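Local coordinates for protein short chain dehydrogenase (Leptospira borgpetersenii serovar Hardjo-bovis, PDB 6UH2) that binds NAD+ and, as a member of the short-chain dehydrogenase/reductase family, probably acts as an oxidoreductase on CH-OH groups, at residues F81-L84 / E85-K89; D108-D111 / E112-N115. All blocks are in the same frame, centred on the assembly; numbering follows the deposited sequence. Where two conformers were deposited one is given.

Contact 1: residues F81-L84 / E85-K89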
loop_
_atom_site.group_PDB
_atom_site.type_symbol
_atom_site.label_atom_id
_atom_site.label_comp_id
_atom_site.label_asym_id
_atom_site.label_seq_id
_atom_site.Cartn_x
_atom_site.Cartn_y
_atom_site.Cartn_z
ATOM N N PHE B 81 -27.983 -9.865 -6.315
ATOM C CA PHE B 81 -27.120 -9.837 -7.491
ATOM C C PHE B 81 -27.915 -9.966 -8.778
ATOM O O PHE B 81 -27.531 -9.383 -9.799
ATOM C CB PHE B 81 -26.035 -10.900 -7.382
ATOM C CG PHE B 81 -24.775 -10.353 -6.808
ATOM C CD1 PHE B 81 -24.699 -10.061 -5.456
ATOM C CD2 PHE B 81 -23.704 -10.040 -7.622
ATOM C CE1 PHE B 81 -23.564 -9.509 -4.915
ATOM C CE2 PHE B 81 -22.563 -9.477 -7.095
ATOM C CZ PHE B 81 -22.487 -9.210 -5.737
ATOM N N LEU B 82 -29.030 -10.691 -8.750
ATOM C CA LEU B 82 -29.915 -10.713 -9.909
ATOM C C LEU B 82 -30.472 -9.324 -10.186
ATOM O O LEU B 82 -30.502 -8.870 -11.338
ATOM C CB LEU B 82 -31.047 -11.709 -9.674
ATOM C CG LEU B 82 -32.152 -11.740 -10.726
ATOM C CD1 LEU B 82 -31.547 -12.074 -12.076
ATOM C CD2 LEU B 82 -33.221 -12.749 -10.339
ATOM N N SER B 83 -30.914 -8.633 -9.135
ATOM C CA SER B 83 -31.450 -7.287 -9.299
ATOM C C SER B 83 -30.382 -6.311 -9.791
ATOM O O SER B 83 -30.670 -5.438 -10.620
ATOM C CB SER B 83 -32.055 -6.819 -7.979
ATOM O OG SER B 83 -32.454 -5.469 -8.057
ATOM N N LEU B 84 -29.148 -6.432 -9.290
ATOM C CA LEU B 84 -28.074 -5.555 -9.748
ATOM C C LEU B 84 -27.815 -5.740 -11.233
ATOM O O LEU B 84 -27.636 -4.760 -11.968
ATOM C CB LEU B 84 -26.793 -5.817 -8.956
ATOM C CG LEU B 84 -26.817 -5.448 -7.469
ATOM C CD1 LEU B 84 -25.521 -5.836 -6.799
ATOM C CD2 LEU B 84 -27.077 -3.962 -7.302
ATOM N N GLU B 85 -27.787 -6.991 -11.698
ATOM C CA GLU B 85 -27.591 -7.238 -13.122
ATOM C C GLU B 85 -28.772 -6.712 -13.931
ATOM O O GLU B 85 -28.588 -6.069 -14.977
ATOM C CB GLU B 85 -27.380 -8.737 -13.365
ATOM C CG GLU B 85 -27.025 -9.077 -14.800
ATOM C CD GLU B 85 -26.799 -10.566 -15.017
ATOM O OE1 GLU B 85 -26.652 -11.306 -14.023
ATOM O OE2 GLU B 85 -26.781 -10.994 -16.190
ATOM N N ASN B 86 -29.994 -6.964 -13.451
ATOM C CA ASN B 86 -31.188 -6.504 -14.148
ATOM C C ASN B 86 -31.188 -4.993 -14.308
ATOM O O ASN B 86 -31.640 -4.471 -15.334
ATOM C CB ASN B 86 -32.444 -6.940 -13.393
ATOM C CG ASN B 86 -32.730 -8.422 -13.526
ATOM O OD1 ASN B 86 -31.987 -9.161 -14.174
ATOM N ND2 ASN B 86 -33.810 -8.867 -12.896
ATOM N N GLN B 87 -30.689 -4.274 -13.303
ATOM C CA GLN B 87 -30.710 -2.819 -13.284
ATOM C C GLN B 87 -29.450 -2.197 -13.864
ATOM O O GLN B 87 -29.265 -0.983 -13.731
ATOM C CB GLN B 87 -30.907 -2.312 -11.854
ATOM C CG GLN B 87 -32.218 -2.702 -11.202
ATOM C CD GLN B 87 -32.267 -2.257 -9.756
ATOM O OE1 GLN B 87 -32.237 -1.064 -9.467
ATOM N NE2 GLN B 87 -32.310 -3.214 -8.838
ATOM N N ASN B 88 -28.577 -2.994 -14.480
ATOM C CA ASN B 88 -27.289 -2.503 -14.972
ATOM C C ASN B 88 -26.527 -1.800 -13.859
ATOM O O ASN B 88 -26.011 -0.691 -14.023
ATOM C CB ASN B 88 -27.461 -1.572 -16.175
ATOM C CG ASN B 88 -28.178 -2.238 -17.322
ATOM O OD1 ASN B 88 -27.687 -3.214 -17.895
ATOM N ND2 ASN B 88 -29.349 -1.715 -17.668
ATOM N N LYS B 89 -26.494 -2.442 -12.693
ATOM C CA LYS B 89 -25.673 -1.939 -11.601
ATOM C C LYS B 89 -24.583 -2.955 -11.305
ATOM O O LYS B 89 -24.467 -3.449 -10.181
ATOM C CB LYS B 89 -26.509 -1.660 -10.347
ATOM C CG LYS B 89 -27.542 -0.561 -10.512
ATOM C CD LYS B 89 -28.486 -0.559 -9.323
ATOM C CE LYS B 89 -29.408 0.637 -9.337
ATOM N NZ LYS B 89 -30.370 0.553 -8.206
HETATM O O HOH W 1 -26.207 -11.573 -11.545
#

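Contact 2: residues D108-D111 / E112-N115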
loop_
_atom_site.group_PDB
_atom_site.type_symbol
_atom_site.label_atom_id
_atom_site.label_comp_id
_atom_site.label_asym_id
_atom_site.label_seq_id
_atom_site.Cartn_x
_atom_site.Cartn_y
_atom_site.Cartn_z
ATOM N N ASP B 108 -14.537 -19.453 27.378
ATOM C CA ASP B 108 -15.976 -19.279 27.447
ATOM C C ASP B 108 -16.626 -19.173 26.079
ATOM O O ASP B 108 -17.845 -18.967 26.008
ATOM C CB ASP B 108 -16.315 -18.033 28.274
ATOM C CG ASP B 108 -15.871 -18.152 29.721
ATOM O OD1 ASP B 108 -15.758 -19.287 30.227
ATOM O OD2 ASP B 108 -15.627 -17.110 30.347
ATOM N N ARG B 109 -15.855 -19.301 24.997
ATOM C CA ARG B 109 -16.417 -19.194 23.654
ATOM C C ARG B 109 -17.466 -20.273 23.429
ATOM O O ARG B 109 -17.203 -21.460 23.638
ATOM C CB ARG B 109 -15.320 -19.323 22.586
ATOM C CG ARG B 109 -15.835 -19.072 21.144
ATOM C CD ARG B 109 -16.011 -17.565 20.833
ATOM N NE ARG B 109 -14.792 -16.892 21.241
ATOM C CZ ARG B 109 -14.680 -16.128 22.315
ATOM N NH1 ARG B 109 -15.753 -15.868 23.065
ATOM N NH2 ARG B 109 -13.492 -15.633 22.634
ATOM N N THR B 110 -18.653 -19.856 22.990
ATOM C CA THR B 110 -19.704 -20.788 22.610
ATOM C C THR B 110 -19.651 -21.028 21.115
ATOM O O THR B 110 -19.064 -20.247 20.362
ATOM C CB THR B 110 -21.077 -20.244 22.985
ATOM O OG1 THR B 110 -21.352 -19.093 22.174
ATOM C CG2 THR B 110 -21.101 -19.857 24.449
ATOM N N ASP B 111 -20.271 -22.126 20.675
ATOM C CA ASP B 111 -20.293 -22.367 19.233
ATOM C C ASP B 111 -21.112 -21.312 18.501
ATOM O O ASP B 111 -20.815 -20.981 17.350
ATOM C CB ASP B 111 -20.826 -23.763 18.935
ATOM C CG ASP B 111 -19.886 -24.850 19.411
ATOM O OD1 ASP B 111 -18.658 -24.592 19.507
ATOM O OD2 ASP B 111 -20.374 -25.958 19.697
ATOM N N GLU B 112 -22.134 -20.766 19.147
ATOM C CA GLU B 112 -22.928 -19.742 18.488
ATOM C C GLU B 112 -22.098 -18.487 18.236
ATOM O O GLU B 112 -22.178 -17.894 17.154
ATOM C CB GLU B 112 -24.175 -19.442 19.324
ATOM C CG GLU B 112 -25.173 -20.619 19.388
ATOM C CD GLU B 112 -24.706 -21.826 20.229
ATOM O OE1 GLU B 112 -23.838 -21.678 21.128
ATOM O OE2 GLU B 112 -25.224 -22.939 19.984
ATOM N N GLU B 113 -21.284 -18.080 19.216
ATOM C CA GLU B 113 -20.368 -16.956 19.019
ATOM C C GLU B 113 -19.361 -17.260 17.923
ATOM O O GLU B 113 -19.179 -16.470 16.989
ATOM C CB GLU B 113 -19.621 -16.643 20.315
ATOM C CG GLU B 113 -20.468 -16.100 21.440
ATOM C CD GLU B 113 -19.755 -16.187 22.773
ATOM O OE1 GLU B 113 -18.666 -16.812 22.834
ATOM O OE2 GLU B 113 -20.291 -15.642 23.757
ATOM N N PHE B 114 -18.683 -18.404 18.041
ATOM C CA PHE B 114 -17.670 -18.797 17.070
ATOM C C PHE B 114 -18.241 -18.799 15.659
ATOM O O PHE B 114 -17.667 -18.198 14.741
ATOM C CB PHE B 114 -17.129 -20.184 17.445
ATOM C CG PHE B 114 -15.911 -20.607 16.664
ATOM C CD1 PHE B 114 -16.044 -21.210 15.423
ATOM C CD2 PHE B 114 -14.637 -20.420 17.183
ATOM C CE1 PHE B 114 -14.931 -21.616 14.707
ATOM C CE2 PHE B 114 -13.512 -20.823 16.469
ATOM C CZ PHE B 114 -13.659 -21.417 15.227
ATOM N N ASN B 115 -19.382 -19.473 15.469
ATOM C CA ASN B 115 -19.961 -19.602 14.135
ATOM C C ASN B 115 -20.446 -18.269 13.583
ATOM O O ASN B 115 -20.417 -18.063 12.367
ATOM C CB ASN B 115 -21.107 -20.614 14.166
ATOM C CG ASN B 115 -20.616 -22.011 14.427
ATOM O OD1 ASN B 115 -19.476 -22.338 14.100
ATOM N ND2 ASN B 115 -21.460 -22.843 15.013
HETATM O O HOH W 2 -18.923 -16.499 25.941
HETATM O O HOH W 3 -21.491 -23.929 22.391
#

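Contact 1: residues F81-L84 / E85-K89
Gln87 folds back over the preceding helical turn to meet Ser83, and its side chain can be followed atom by atom. Gln87 CB lies 3.4 Å from Ser83 O, the carbonyl that also takes the Gln87 backbone N-H. With CG beside the backbone N (chi1 -63°) the chain runs back along the helix, and Gln87 CG passes Ser83 O at 3.2 Å. From CD the amide divides its two ends. Gln87 NE2 turns to Ser83, where it is modelled 2.4 Å from Ser83 OG, too short for the detail of that bond to be trusted, and it makes a weak bond to Ser83 O. Gln87 OE1 accepts from Lys89 NZ at 2.8 Å, the ammonium standing above the carbonyl plane; the same NZ has its stronger partner in Glu65, a salt bridge.

This is the C-terminal end of helix 74-86, closed by a Schellman motif. Asn88, with positive phi (53°), is the C-prime residue: Lys89 N reaches back to Leu84 O at 2.7 Å, and Asn88 N bonds to Glu85 O. The reversal sets Lys89 CB against Leu84 CD2, 3.9 Å away, the two side chains crossing at about a right angle.

Within the helix proper, Leu82 CD1 rests 3.6 Å from Asn86 OD1 on the exposed flank. Glu85 extends fully from the helix, and a water donates to both its OE1 and Phe81 O, tying the carboxylate to the carbonyl that receives the Glu85 N-H. The buried Phe81 packs on Leu24 of strand 22-26 and on Leu128 and Thr132 of helix 111-139, while Glu85 touches Leu135 of that same long helix.

Contact 2: residues D108-D111 / E112-N115
Thr110 and Phe114 are joined by the backbone bond from Phe114 N to Thr110 O, and Asp111 O takes Asn115 N in the same way, so helical pairing begins with the carbonyl of the extended Thr110 (phi -95°, psi 161°). Thr110 is the N-cap: its OG1, placed between the backbone N and the carbonyl carbon (chi1 67°), accepts from Glu113 N at 3.1 Å. Glu113 returns the bond, its OE1 taking the Thr110 N-H at 3.0 Å. The exchange is a capping box, and it opens helix 111-139 of the Rossmann-type fold. Within the box Glu113 CG lies close to Thr110 OG1, at 3.2 Å.

Glu113 OE1 has a second donor, Arg109 NH1, in a salt bridge of 3.1 Å. Arg109 NH1 and Thr110 N approach from opposite faces of the carboxylate, both well out of its plane, whereas OE1 lies in the plane of the guanidinium, at its edge. Bends at chi2 and chi3 curl the arginine back toward Glu113, bringing Arg109 CD within 3.4 Å of Glu113 OE1. Arg109 NE forms a further salt bridge with Glu171, and NH2 bonds to Thr104 O. The other carboxylate oxygen, Glu113 OE2, receives a water that also donates to Asp108 O. Beyond the cap, the Phe114 ring packs on Val172 and Met175 of helix 171-191.

Contact 1 closes before contact 2 opens along the chain, with strand 93-96 between them; their centres lie 36 Å apart and their nearest atoms about 20 Å, without touching. One finishes helix 74-86 and the other starts helix 111-139. That second helix relates them: residues 108-115 form its N-terminal end, while side chains of 81-89 pack farther along it, so the one long helix joins the two regions. Both helices belong to the alpha/beta layering around the seven-stranded parallel sheet of the NAD-binding Rossmann-type fold. The bound NAD lies outside both contacts, about 11 Å from the Phe81 side chain and about 12 Å from that of Asn115.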